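PDB 4QGR: DegT/DnrJ/EryC1/StrS aminotransferase from Brucella abortus 2308, which binds pyridoxal 5'-phosphate and probably works as an aminotransferase, passing amino groups between substrates. Local coordinates for residues S89-A94 / K325-Q330; F108-P113 / L343-S348; N65-L70 / T95-A100; S319-V324 / S351-L356. All coordinates share one frame; numbering follows the deposited sequence.

Interaction 1: residues S89-A94 / K325-Q330; sequences SFTFAA and KPLHLQ. With PLP (pyridoxal-5'-phosphate), chain E.
Just behind the wall of the pyridoxal-5'-phosphate pocket, Ser-89 is held by the 3-10 turn that starts at Leu-327. Its hydroxyl OG, anti to the backbone N (chi1 172°), receives the backbone N-H of His-328 at 2.9 Å. The same OG lies in the plane of the His-328 ring, at its edge, and shares a hydrogen bond with ND1 at 2.7 Å. Ser-89 O accepts from Leu-327 N (2.9 Å) in a nearly straight bond. In this fold type I aminotransferase, segment 89-94 links strand 83-88 of the central sheet to helix 94-101. Leu-327 packs into the bend, its CD2 3.6 Å from Ala-93 CA and its CD1 3.8 Å from Thr-91 CG2. A water donates to both Thr-91 O and Lys-325 O. One face of the Phe-92 ring lies against the cofactor, PLP C4A offset toward its rim and CD2 3.4 Å from PLP C4, while Ala-94 CB touches PLP C6. His-227 of the second subunit meets the Phe-92 ring edge-to-face, and His-328 NE2 bonds to Glu-347.

Interaction 2: residues F108-P113 / L343-S348; sequences FVDVDP and LPVSES
Asp-110 and Leu-343 bring their CA atoms within 4.9 Å where the chain leaving strand 105-109 passes the N-terminus of helix 344-348, Leu-343 being the residue right before that helix. The Asp-110 carboxylate takes up the first N-H groups of the helix with a different oxygen for each. OD2 accepts from Val-345 N (3.0 Å) and OD1 from Ser-346 N (2.8 Å), both through syn lone pairs, so the two backbone donors fix the rotation of the carboxylate. Ser-346 OG, anti to its carbonyl carbon (chi1 -66°), adds a third bond to OD1 at 2.7 Å, arriving nearly along the C-O axis. Pro-344 N also lies close to OD2 but has no hydrogen to give. Around these bonds, aliphatic groups of the helix end pack on side chains and backbone of 108-113. Leu-343 CD2 presses on Asp-110 N (3.3 Å), and its CD1 meets Phe-108 CB at 3.9 Å. Val-345 sits against Val-111 O, with CB 3.4 Å away, and its CG1 also touches Val-111 CG2 and Pro-113. A water donates to both Val-109 O and Ser-346 OG. Gln-122 OE1 accepts from Asp-110 N. With three donors on a buried carboxylate at the positive end of a helix, Asp-110 probably remains ionised, its negative charge balanced in part by the helix.

Interaction 3: residues N65-L70 / T95-A100; sequences NGTDAL and TAEVVA. With PLP (pyridoxal-5'-phosphate), chain E.
Thr-67 stands between the cofactor phosphate and Val-98, at the phosphate-binding turn leading into helix 68-76, as in fold type I aminotransferases. Its CB is 3.6 Å from PLP O2P. From there the side chain forks: OG1, anti to the carbonyl carbon (chi1 -60°), donates to O2P at 2.7 Å, while CG2 goes the other way to Val-98 CG1 at 3.6 Å. CG2 also comes near Glu-97 OE1, whose polar partner is His-227 of the second subunit. The phosphate gains a further bond from Gly-66 N to PLP O1P (2.8 Å) and a weak one from Thr-67 N to O2P. Asn-65 OD1 caps the turn by accepting from Thr-67 N and Asp-68 N, positioning the very peptide that faces the phosphate. One helical turn on, Leu-70 CB rests on Val-98 CG2 at 3.8 Å, so the two methyls of Val-98 divide between Thr-67 and Leu-70. Thr-95 directs its hydroxyl to Asp-170 and to Thr-91. Val-98 is one of the residues joining helices 68-76 and 94-101; beside the cofactor, Leu-70 CD1 lies 4.1 Å from Thr-95 CA and 4.0 Å from PLP C6.

Interaction 4: residues S319-V324 / S351-L356; sequences SVIYYV and SRILSL
Ser-355 N donates to Val-320 O at 2.8 Å, and Val-320 N returns a bond to Ser-355 O at 3.1 Å. The two form a single antiparallel bridge, a hydrogen-bonded pair, that lays loop segment 319-324 beside strand 353-356 of the small two-stranded sheet with strand 298-301. The touching parts, 319-323 and 353-355, run 129° apart. Leu-354 CD1 reaches Ser-319 OG at 3.5 Å and Ile-321 CG1 at 3.9 Å, crossing Ile-321 at about a right angle. Ile-353 CG2, set between the backbone N and the carbonyl carbon, packs against Tyr-322 O (3.5 Å). A water accepts from Tyr-322 N and also bonds with Ser-355 OG, whose other partner is Ser-299. A cis peptide joins Tyr-322 to Tyr-323, whose hydroxyl bonds to Gln-173, which hydrogen-bonds PLP through NE2, so the segment runs from this sheet to the pocket. The Tyr-322 ring carries Val-320 CG1 over one face near the rim, and its CD2 edge meets Ser-355 OG at 3.6 Å, close to the ring plane.

In the fold
Interactions 1 and 3 both touch the cofactor and the second subunit, their centres about 13 Å apart. They share helix 94-101, which begins at Ala-94 in interaction 1 and continues through segment 95-100 in interaction 3. Interaction 2, about 10 Å from interaction 1 centre to centre, lies at the end of strand 105-109 in the large mixed sheet; His-328 and Glu-347 join the two. Interaction 4, about 14 Å from interaction 1 between centres, meets it where Tyr-323 packs on Phe-90. Along the chain interaction 1 crosses all three others, 2 and 4 cross each other, and 3 closes before either opens. Interactions 1 and 2 bring 325-330 and 343-348 back onto the loops after strands 83-88 and 105-109, while interaction 4 pairs two late segments.

Interaction 1: residues S89-A94 / K325-Q330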
loop_
_atom_site.group_PDB
_atom_site.type_symbol
_atom_site.label_atom_id
_atom_site.label_comp_id
_atom_site.label_asym_id
_atom_site.label_seq_id
_atom_site.Cartn_x
_atom_site.Cartn_y
_atom_site.Cartn_z
ATOM N N SER A 89 20.457 -7.574 -9.657
ATOM C CA SER A 89 20.305 -8.500 -8.537
ATOM C C SER A 89 20.805 -7.854 -7.229
ATOM O O SER A 89 20.312 -8.193 -6.142
ATOM C CB SER A 89 21.098 -9.771 -8.851
ATOM O OG SER A 89 21.153 -10.634 -7.734
ATOM N N PHE A 90 21.798 -6.964 -7.313
ATOM C CA PHE A 90 22.303 -6.267 -6.139
ATOM C C PHE A 90 21.459 -5.032 -5.854
ATOM O O PHE A 90 21.813 -3.935 -6.263
ATOM C CB PHE A 90 23.783 -5.899 -6.342
ATOM C CG PHE A 90 24.523 -5.670 -5.068
ATOM C CD1 PHE A 90 24.851 -6.737 -4.269
ATOM C CD2 PHE A 90 24.869 -4.370 -4.665
ATOM C CE1 PHE A 90 25.515 -6.555 -3.078
ATOM C CE2 PHE A 90 25.536 -4.163 -3.472
ATOM C CZ PHE A 90 25.855 -5.255 -2.674
ATOM N N THR A 91 20.301 -5.250 -5.228
ATOM C CA THR A 91 19.346 -4.215 -4.909
ATOM C C THR A 91 18.333 -4.799 -3.911
ATOM O O THR A 91 18.349 -6.016 -3.611
ATOM C CB THR A 91 18.631 -3.705 -6.184
ATOM O OG1 THR A 91 17.777 -2.618 -5.862
ATOM C CG2 THR A 91 17.834 -4.839 -6.897
ATOM N N PHE A 92 17.443 -3.939 -3.419
ATOM C CA PHE A 92 16.331 -4.359 -2.577
ATOM C C PHE A 92 15.328 -5.185 -3.358
ATOM O O PHE A 92 15.120 -4.957 -4.557
ATOM C CB PHE A 92 15.641 -3.120 -2.013
ATOM C CG PHE A 92 14.561 -3.422 -1.017
ATOM C CD1 PHE A 92 14.881 -3.878 0.263
ATOM C CD2 PHE A 92 13.248 -3.212 -1.336
ATOM C CE1 PHE A 92 13.872 -4.171 1.179
ATOM C CE2 PHE A 92 12.235 -3.490 -0.433
ATOM C CZ PHE A 92 12.550 -3.942 0.838
ATOM N N ALA A 93 14.684 -6.150 -2.690
ATOM C CA ALA A 93 13.817 -7.112 -3.378
ATOM C C ALA A 93 12.742 -6.490 -4.285
ATOM O O ALA A 93 12.377 -7.063 -5.290
ATOM C CB ALA A 93 13.131 -8.001 -2.347
ATOM N N ALA A 94 12.149 -5.381 -3.866
ATOM C CA ALA A 94 11.088 -4.725 -4.621
ATOM C C ALA A 94 11.401 -4.551 -6.111
ATOM O O ALA A 94 10.551 -4.773 -6.887
ATOM C CB ALA A 94 10.791 -3.372 -4.024
ATOM N N LYS A 325 22.458 -11.096 0.637
ATOM C CA LYS A 325 22.108 -12.098 -0.369
ATOM C C LYS A 325 21.551 -11.350 -1.568
ATOM O O LYS A 325 20.497 -10.744 -1.459
ATOM C CB LYS A 325 21.063 -13.088 0.190
ATOM C CG LYS A 325 21.442 -14.517 -0.018
ATOM C CD LYS A 325 20.477 -15.497 0.618
ATOM C CE LYS A 325 20.233 -16.663 -0.333
ATOM N NZ LYS A 325 20.267 -17.948 0.408
ATOM N N PRO A 326 22.284 -11.344 -2.697
ATOM C CA PRO A 326 21.686 -10.726 -3.911
ATOM C C PRO A 326 20.439 -11.471 -4.347
ATOM O O PRO A 326 20.272 -12.639 -4.052
ATOM C CB PRO A 326 22.807 -10.816 -4.939
ATOM C CG PRO A 326 23.580 -12.022 -4.532
ATOM C CD PRO A 326 23.548 -12.029 -3.000
ATOM N N LEU A 327 19.551 -10.783 -5.031
ATOM C CA LEU A 327 18.272 -11.319 -5.362
ATOM C C LEU A 327 18.328 -12.629 -6.113
ATOM O O LEU A 327 17.507 -13.509 -5.849
ATOM C CB LEU A 327 17.448 -10.279 -6.153
ATOM C CG LEU A 327 17.162 -8.995 -5.366
ATOM C CD1 LEU A 327 16.128 -8.157 -6.140
ATOM C CD2 LEU A 327 16.644 -9.216 -3.935
ATOM N N HIS A 328 19.268 -12.765 -7.037
ATOM C CA HIS A 328 19.273 -13.941 -7.884
ATOM C C HIS A 328 19.589 -15.208 -7.095
ATOM O O HIS A 328 19.395 -16.310 -7.614
ATOM C CB HIS A 328 20.229 -13.811 -9.062
ATOM C CG HIS A 328 21.673 -13.955 -8.707
ATOM N ND1 HIS A 328 22.373 -12.985 -8.022
ATOM C CD2 HIS A 328 22.552 -14.953 -8.945
ATOM C CE1 HIS A 328 23.626 -13.365 -7.879
ATOM N NE2 HIS A 328 23.762 -14.555 -8.432
ATOM N N LEU A 329 20.098 -15.052 -5.886
ATOM C CA LEU A 329 20.372 -16.211 -5.042
ATOM C C LEU A 329 19.274 -16.473 -4.034
ATOM O O LEU A 329 19.333 -17.480 -3.320
ATOM C CB LEU A 329 21.716 -16.071 -4.341
ATOM C CG LEU A 329 22.915 -16.005 -5.272
ATOM C CD1 LEU A 329 24.120 -15.730 -4.390
ATOM C CD2 LEU A 329 23.116 -17.210 -6.173
ATOM N N GLN A 330 18.271 -15.599 -3.949
ATOM C CA GLN A 330 17.204 -15.814 -2.974
ATOM C C GLN A 330 16.190 -16.751 -3.561
ATOM O O GLN A 330 15.976 -16.773 -4.774
ATOM C CB GLN A 330 16.536 -14.505 -2.540
ATOM C CG GLN A 330 17.510 -13.578 -1.802
ATOM C CD GLN A 330 16.853 -12.359 -1.222
ATOM O OE1 GLN A 330 15.678 -12.384 -0.862
ATOM N NE2 GLN A 330 17.609 -11.249 -1.156
HETATM N N1 PLP E . 13.764 0.105 -4.348
HETATM C C2 PLP E . 14.891 0.232 -3.624
HETATM C C2A PLP E . 16.245 0.367 -4.279
HETATM C C3 PLP E . 14.767 0.332 -2.143
HETATM O O3 PLP E . 15.870 0.512 -1.426
HETATM C C4 PLP E . 13.425 0.136 -1.534
HETATM C C4A PLP E . 13.055 0.256 -0.107
HETATM O O4A PLP E . 13.546 1.091 0.626
HETATM C C5 PLP E . 12.288 -0.011 -2.453
HETATM C C6 PLP E . 12.531 -0.018 -3.828
HETATM C C5A PLP E . 10.883 -0.188 -1.919
HETATM O O4P PLP E . 10.402 0.988 -1.254
HETATM P P PLP E . 9.370 0.866 -0.027
HETATM O O1P PLP E . 8.793 2.260 0.205
HETATM O O2P PLP E . 8.361 -0.200 -0.369
HETATM O O3P PLP E . 10.311 0.460 1.120
HETATM O O HOH W 1 19.301 -7.931 -1.964
#

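Interaction 2: residues F108-P113 / L343-S348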
loop_
_atom_site.group_PDB
_atom_site.type_symbol
_atom_site.label_atom_id
_atom_site.label_comp_id
_atom_site.label_asym_id
_atom_site.label_seq_id
_atom_site.Cartn_x
_atom_site.Cartn_y
_atom_site.Cartn_z
ATOM N N PHE A 108 18.138 -10.839 -14.523
ATOM C CA PHE A 108 19.140 -10.207 -13.663
ATOM C C PHE A 108 20.466 -9.822 -14.305
ATOM O O PHE A 108 21.054 -10.594 -15.022
ATOM C CB PHE A 108 19.437 -11.090 -12.446
ATOM C CG PHE A 108 18.285 -11.216 -11.482
ATOM C CD1 PHE A 108 17.879 -10.141 -10.713
ATOM C CD2 PHE A 108 17.689 -12.451 -11.271
ATOM C CE1 PHE A 108 16.834 -10.257 -9.816
ATOM C CE2 PHE A 108 16.670 -12.587 -10.348
ATOM C CZ PHE A 108 16.245 -11.474 -9.614
ATOM N N VAL A 109 20.896 -8.582 -14.084
ATOM C CA VAL A 109 22.103 -8.042 -14.660
ATOM C C VAL A 109 23.059 -7.723 -13.524
ATOM O O VAL A 109 22.632 -7.296 -12.457
ATOM C CB VAL A 109 21.776 -6.775 -15.478
ATOM C CG1 VAL A 109 23.058 -6.251 -16.160
ATOM C CG2 VAL A 109 20.692 -7.105 -16.471
ATOM N N ASP A 110 24.351 -7.893 -13.721
ATOM C CA ASP A 110 25.321 -7.634 -12.663
ATOM C C ASP A 110 25.478 -6.129 -12.498
ATOM O O ASP A 110 24.973 -5.324 -13.312
ATOM C CB ASP A 110 26.694 -8.226 -13.004
ATOM C CG ASP A 110 27.480 -8.681 -11.783
ATOM O OD1 ASP A 110 27.042 -8.477 -10.638
ATOM O OD2 ASP A 110 28.545 -9.310 -12.016
ATOM N N VAL A 111 26.201 -5.759 -11.439
ATOM C CA VAL A 111 26.544 -4.378 -11.201
ATOM C C VAL A 111 28.030 -4.159 -11.371
ATOM O O VAL A 111 28.864 -5.078 -11.280
ATOM C CB VAL A 111 26.086 -3.886 -9.802
ATOM C CG1 VAL A 111 24.590 -3.961 -9.711
ATOM C CG2 VAL A 111 26.667 -4.775 -8.685
ATOM N N ASP A 112 28.353 -2.909 -11.643
ATOM C CA ASP A 112 29.719 -2.427 -11.719
ATOM C C ASP A 112 30.377 -2.554 -10.340
ATOM O O ASP A 112 29.733 -2.269 -9.334
ATOM C CB ASP A 112 29.698 -0.951 -12.122
ATOM C CG ASP A 112 31.071 -0.365 -12.251
ATOM O OD1 ASP A 112 31.649 -0.560 -13.359
ATOM O OD2 ASP A 112 31.597 0.289 -11.309
ATOM N N PRO A 113 31.661 -2.968 -10.294
ATOM C CA PRO A 113 32.330 -3.213 -9.000
ATOM C C PRO A 113 32.674 -1.968 -8.165
ATOM O O PRO A 113 33.038 -2.113 -6.972
ATOM C CB PRO A 113 33.615 -3.961 -9.386
ATOM C CG PRO A 113 33.893 -3.509 -10.780
ATOM C CD PRO A 113 32.519 -3.370 -11.431
ATOM N N LEU A 343 26.795 -13.406 -12.575
ATOM C CA LEU A 343 26.795 -12.187 -11.746
ATOM C C LEU A 343 27.897 -12.243 -10.693
ATOM O O LEU A 343 27.612 -12.235 -9.495
ATOM C CB LEU A 343 25.414 -12.055 -11.095
ATOM C CG LEU A 343 24.237 -12.254 -12.053
ATOM C CD1 LEU A 343 22.903 -12.421 -11.312
ATOM C CD2 LEU A 343 24.236 -11.067 -12.962
ATOM N N PRO A 344 29.179 -12.272 -11.133
ATOM C CA PRO A 344 30.253 -12.469 -10.151
ATOM C C PRO A 344 30.390 -11.324 -9.158
ATOM O O PRO A 344 30.729 -11.577 -7.983
ATOM C CB PRO A 344 31.531 -12.625 -11.015
ATOM C CG PRO A 344 31.191 -11.982 -12.303
ATOM C CD PRO A 344 29.707 -12.279 -12.508
ATOM N N VAL A 345 30.135 -10.095 -9.604
ATOM C CA VAL A 345 30.281 -8.928 -8.707
ATOM C C VAL A 345 29.193 -9.009 -7.639
ATOM O O VAL A 345 29.462 -8.930 -6.431
ATOM C CB VAL A 345 30.233 -7.586 -9.468
ATOM C CG1 VAL A 345 30.341 -6.415 -8.523
ATOM C CG2 VAL A 345 31.338 -7.500 -10.520
ATOM N N SER A 346 27.948 -9.177 -8.068
ATOM C CA SER A 346 26.844 -9.319 -7.128
ATOM C C SER A 346 27.081 -10.471 -6.129
ATOM O O SER A 346 26.697 -10.384 -4.946
ATOM C CB SER A 346 25.557 -9.573 -7.897
ATOM O OG SER A 346 25.196 -8.431 -8.690
ATOM N N GLU A 347 27.716 -11.546 -6.578
ATOM C CA GLU A 347 27.916 -12.675 -5.685
ATOM C C GLU A 347 29.050 -12.474 -4.662
ATOM O O GLU A 347 29.008 -13.047 -3.558
ATOM C CB GLU A 347 28.158 -13.952 -6.523
ATOM C CG GLU A 347 26.886 -14.416 -7.193
ATOM C CD GLU A 347 27.041 -15.700 -7.978
ATOM O OE1 GLU A 347 28.143 -16.317 -7.900
ATOM O OE2 GLU A 347 26.073 -16.114 -8.654
ATOM N N SER A 348 30.079 -11.739 -5.046
ATOM C CA SER A 348 31.233 -11.535 -4.176
ATOM C C SER A 348 31.145 -10.306 -3.253
ATOM O O SER A 348 31.738 -10.303 -2.166
ATOM C CB SER A 348 32.509 -11.456 -4.993
ATOM O OG SER A 348 32.438 -10.387 -5.885
HETATM O O HOH W 2 23.170 -6.999 -9.840
#

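Interaction 3: residues N65-L70 / T95-A100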
loop_
_atom_site.group_PDB
_atom_site.type_symbol
_atom_site.label_atom_id
_atom_site.label_comp_id
_atom_site.label_asym_id
_atom_site.label_seq_id
_atom_site.Cartn_x
_atom_site.Cartn_y
_atom_site.Cartn_z
ATOM N N ASN A 65 3.904 3.693 -1.240
ATOM C CA ASN A 65 5.225 3.219 -0.939
ATOM C C ASN A 65 6.016 3.044 -2.230
ATOM O O ASN A 65 5.472 3.175 -3.341
ATOM C CB ASN A 65 5.199 1.907 -0.102
ATOM C CG ASN A 65 4.624 0.750 -0.887
ATOM O OD1 ASN A 65 5.190 0.332 -1.895
ATOM N ND2 ASN A 65 3.481 0.270 -0.470
ATOM N N GLY A 66 7.306 2.808 -2.069
ATOM C CA GLY A 66 8.242 2.741 -3.207
ATOM C C GLY A 66 8.177 1.467 -4.001
ATOM O O GLY A 66 8.789 1.376 -5.079
ATOM N N THR A 67 7.484 0.464 -3.479
ATOM C CA THR A 67 7.295 -0.803 -4.193
ATOM C C THR A 67 6.134 -0.603 -5.171
ATOM O O THR A 67 6.260 -0.844 -6.405
ATOM C CB THR A 67 6.996 -1.951 -3.201
ATOM O OG1 THR A 67 8.095 -2.085 -2.294
ATOM C CG2 THR A 67 6.773 -3.246 -3.956
ATOM N N ASP A 68 5.016 -0.106 -4.641
ATOM C CA ASP A 68 3.903 0.335 -5.483
ATOM C C ASP A 68 4.364 1.246 -6.623
ATOM O O ASP A 68 3.824 1.185 -7.763
ATOM C CB ASP A 68 2.838 1.114 -4.675
ATOM C CG ASP A 68 2.082 0.290 -3.616
ATOM O OD1 ASP A 68 2.391 -0.911 -3.291
ATOM O OD2 ASP A 68 1.191 0.907 -2.996
ATOM N N ALA A 69 5.292 2.146 -6.318
ATOM C CA ALA A 69 5.800 3.128 -7.243
ATOM C C ALA A 69 6.496 2.551 -8.444
ATOM O O ALA A 69 6.467 3.168 -9.505
ATOM C CB ALA A 69 6.709 4.122 -6.548
ATOM N N LEU A 70 7.058 1.367 -8.285
ATOM C CA LEU A 70 7.666 0.609 -9.394
ATOM C C LEU A 70 6.645 -0.262 -10.125
ATOM O O LEU A 70 6.738 -0.428 -11.348
ATOM C CB LEU A 70 8.779 -0.291 -8.843
ATOM C CG LEU A 70 9.966 0.422 -8.172
ATOM C CD1 LEU A 70 10.800 -0.536 -7.358
ATOM C CD2 LEU A 70 10.836 1.027 -9.268
ATOM N N THR A 95 12.649 -4.182 -6.483
ATOM C CA THR A 95 13.025 -3.913 -7.888
ATOM C C THR A 95 12.648 -5.115 -8.809
ATOM O O THR A 95 12.137 -4.936 -9.908
ATOM C CB THR A 95 14.528 -3.566 -7.977
ATOM O OG1 THR A 95 14.877 -2.576 -6.964
ATOM C CG2 THR A 95 14.918 -3.051 -9.383
ATOM N N ALA A 96 12.945 -6.344 -8.373
ATOM C CA ALA A 96 12.582 -7.555 -9.099
ATOM C C ALA A 96 11.192 -8.069 -8.789
ATOM O O ALA A 96 10.521 -8.582 -9.661
ATOM C CB ALA A 96 13.576 -8.665 -8.844
ATOM N N GLU A 97 10.767 -7.941 -7.538
ATOM C CA GLU A 97 9.537 -8.526 -7.102
ATOM C C GLU A 97 8.327 -8.012 -7.865
ATOM O O GLU A 97 7.443 -8.809 -8.210
ATOM C CB GLU A 97 9.361 -8.259 -5.619
ATOM C CG GLU A 97 8.057 -8.776 -5.029
ATOM C CD GLU A 97 7.943 -8.324 -3.572
ATOM O OE1 GLU A 97 7.874 -7.104 -3.341
ATOM O OE2 GLU A 97 8.020 -9.214 -2.666
ATOM N N VAL A 98 8.294 -6.705 -8.142
ATOM C CA VAL A 98 7.146 -6.115 -8.835
ATOM C C VAL A 98 6.981 -6.680 -10.252
ATOM O O VAL A 98 5.847 -6.824 -10.740
ATOM C CB VAL A 98 7.149 -4.577 -8.875
ATOM C CG1 VAL A 98 7.107 -4.015 -7.462
ATOM C CG2 VAL A 98 8.325 -4.020 -9.682
ATOM N N VAL A 99 8.100 -7.065 -10.856
ATOM C CA VAL A 99 8.104 -7.643 -12.188
ATOM C C VAL A 99 7.378 -9.002 -12.180
ATOM O O VAL A 99 6.474 -9.230 -12.976
ATOM C CB VAL A 99 9.547 -7.755 -12.726
ATOM C CG1 VAL A 99 9.584 -8.484 -14.071
ATOM C CG2 VAL A 99 10.216 -6.418 -12.823
ATOM N N ALA A 100 7.740 -9.883 -11.234
ATOM C CA ALA A 100 7.016 -11.129 -10.991
ATOM C C ALA A 100 5.560 -10.961 -10.611
ATOM O O ALA A 100 4.674 -11.710 -11.076
ATOM C CB ALA A 100 7.756 -11.943 -9.938
HETATM N N1 PLP E . 13.764 0.105 -4.348
HETATM C C2 PLP E . 14.891 0.232 -3.624
HETATM C C2A PLP E . 16.245 0.367 -4.279
HETATM C C3 PLP E . 14.767 0.332 -2.143
HETATM O O3 PLP E . 15.870 0.512 -1.426
HETATM C C4 PLP E . 13.425 0.136 -1.534
HETATM C C4A PLP E . 13.055 0.256 -0.107
HETATM O O4A PLP E . 13.546 1.091 0.626
HETATM C C5 PLP E . 12.288 -0.011 -2.453
HETATM C C6 PLP E . 12.531 -0.018 -3.828
HETATM C C5A PLP E . 10.883 -0.188 -1.919
HETATM O O4P PLP E . 10.402 0.988 -1.254
HETATM P P PLP E . 9.370 0.866 -0.027
HETATM O O1P PLP E . 8.793 2.260 0.205
HETATM O O2P PLP E . 8.361 -0.200 -0.369
HETATM O O3P PLP E . 10.311 0.460 1.120
#

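Interaction 4: residues S319-V324 / S351-L356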
loop_
_atom_site.group_PDB
_atom_site.type_symbol
_atom_site.label_atom_id
_atom_site.label_comp_id
_atom_site.label_asym_id
_atom_site.label_seq_id
_atom_site.Cartn_x
_atom_site.Cartn_y
_atom_site.Cartn_z
ATOM N N SER A 319 26.899 -0.730 12.209
ATOM C CA SER A 319 27.156 -0.804 10.756
ATOM C C SER A 319 26.267 -1.900 10.200
ATOM O O SER A 319 25.833 -2.790 10.937
ATOM C CB SER A 319 28.619 -1.078 10.478
ATOM O OG SER A 319 29.059 -2.351 10.988
ATOM N N VAL A 320 25.990 -1.850 8.898
ATOM C CA VAL A 320 25.035 -2.787 8.295
ATOM C C VAL A 320 25.578 -3.247 6.948
ATOM O O VAL A 320 26.158 -2.468 6.212
ATOM C CB VAL A 320 23.681 -2.112 8.039
ATOM C CG1 VAL A 320 22.615 -3.118 7.561
ATOM C CG2 VAL A 320 23.219 -1.456 9.310
ATOM N N ILE A 321 25.387 -4.524 6.652
ATOM C CA ILE A 321 25.761 -5.067 5.358
ATOM C C ILE A 321 24.561 -4.980 4.433
ATOM O O ILE A 321 23.552 -5.632 4.674
ATOM C CB ILE A 321 26.178 -6.548 5.494
ATOM C CG1 ILE A 321 27.393 -6.665 6.404
ATOM C CG2 ILE A 321 26.509 -7.148 4.130
ATOM C CD1 ILE A 321 27.780 -8.100 6.720
ATOM N N TYR A 322 24.684 -4.170 3.399
ATOM C CA TYR A 322 23.750 -4.111 2.265
ATOM C C TYR A 322 24.547 -4.596 1.025
ATOM O O TYR A 322 25.393 -3.862 0.537
ATOM C CB TYR A 322 23.292 -2.658 2.057
ATOM C CG TYR A 322 22.423 -2.163 3.181
ATOM C CD1 TYR A 322 21.145 -2.684 3.365
ATOM C CD2 TYR A 322 22.867 -1.171 4.055
ATOM C CE1 TYR A 322 20.359 -2.270 4.431
ATOM C CE2 TYR A 322 22.079 -0.727 5.094
ATOM C CZ TYR A 322 20.819 -1.250 5.260
ATOM O OH TYR A 322 20.017 -0.781 6.307
ATOM N N TYR A 323 24.319 -5.801 0.486
ATOM C CA TYR A 323 23.227 -6.703 0.814
ATOM C C TYR A 323 23.839 -8.056 1.068
ATOM O O TYR A 323 24.846 -8.435 0.446
ATOM C CB TYR A 323 22.240 -6.815 -0.357
ATOM C CG TYR A 323 21.509 -5.533 -0.589
ATOM C CD1 TYR A 323 20.348 -5.262 0.086
ATOM C CD2 TYR A 323 21.993 -4.580 -1.492
ATOM C CE1 TYR A 323 19.691 -4.057 -0.076
ATOM C CE2 TYR A 323 21.344 -3.381 -1.664
ATOM C CZ TYR A 323 20.184 -3.138 -0.971
ATOM O OH TYR A 323 19.501 -1.950 -1.101
ATOM N N VAL A 324 23.236 -8.784 1.990
ATOM C CA VAL A 324 23.767 -10.053 2.394
ATOM C C VAL A 324 23.593 -11.126 1.322
ATOM O O VAL A 324 24.479 -11.971 1.172
ATOM C CB VAL A 324 23.123 -10.495 3.735
ATOM C CG1 VAL A 324 23.479 -11.911 4.082
ATOM C CG2 VAL A 324 23.615 -9.561 4.844
ATOM N N SER A 351 30.605 -10.495 0.641
ATOM C CA SER A 351 31.664 -10.943 1.530
ATOM C C SER A 351 32.576 -9.819 1.970
ATOM O O SER A 351 33.393 -10.028 2.859
ATOM C CB SER A 351 32.504 -12.060 0.887
ATOM O OG SER A 351 33.238 -11.573 -0.236
ATOM N N ARG A 352 32.460 -8.641 1.347
ATOM C CA ARG A 352 33.386 -7.559 1.640
ATOM C C ARG A 352 32.777 -6.168 1.852
ATOM O O ARG A 352 33.468 -5.295 2.345
ATOM C CB ARG A 352 34.482 -7.502 0.571
ATOM C CG ARG A 352 33.993 -7.226 -0.834
ATOM C CD ARG A 352 35.117 -7.350 -1.912
ATOM N NE ARG A 352 34.625 -6.818 -3.207
ATOM C CZ ARG A 352 34.190 -7.543 -4.256
ATOM N NH1 ARG A 352 34.225 -8.863 -4.237
ATOM N NH2 ARG A 352 33.764 -6.944 -5.373
ATOM N N ILE A 353 31.513 -5.965 1.502
ATOM C CA ILE A 353 30.881 -4.633 1.628
ATOM C C ILE A 353 30.393 -4.354 3.051
ATOM O O ILE A 353 30.022 -5.276 3.794
ATOM C CB ILE A 353 29.738 -4.492 0.610
ATOM C CG1 ILE A 353 29.457 -3.017 0.293
ATOM C CG2 ILE A 353 28.508 -5.293 1.035
ATOM C CD1 ILE A 353 28.587 -2.830 -0.931
ATOM N N LEU A 354 30.380 -3.081 3.428
ATOM C CA LEU A 354 29.842 -2.652 4.719
ATOM C C LEU A 354 29.417 -1.202 4.658
ATOM O O LEU A 354 30.110 -0.395 4.058
ATOM C CB LEU A 354 30.911 -2.839 5.793
ATOM C CG LEU A 354 30.441 -2.575 7.242
ATOM C CD1 LEU A 354 29.346 -3.546 7.666
ATOM C CD2 LEU A 354 31.618 -2.632 8.204
ATOM N N SER A 355 28.241 -0.891 5.204
ATOM C CA SER A 355 27.769 0.477 5.264
ATOM C C SER A 355 27.962 1.090 6.657
ATOM O O SER A 355 27.749 0.435 7.664
ATOM C CB SER A 355 26.314 0.582 4.807
ATOM O OG SER A 355 26.173 0.021 3.498
ATOM N N LEU A 356 28.463 2.320 6.691
ATOM C CA LEU A 356 28.854 3.019 7.943
ATOM C C LEU A 356 27.789 4.062 8.307
ATOM O O LEU A 356 27.010 4.476 7.453
ATOM C CB LEU A 356 30.185 3.753 7.726
ATOM C CG LEU A 356 31.325 2.908 7.177
ATOM C CD1 LEU A 356 32.602 3.744 7.077
ATOM C CD2 LEU A 356 31.542 1.708 8.112
HETATM O O HOH W 3 26.960 -2.516 2.691
#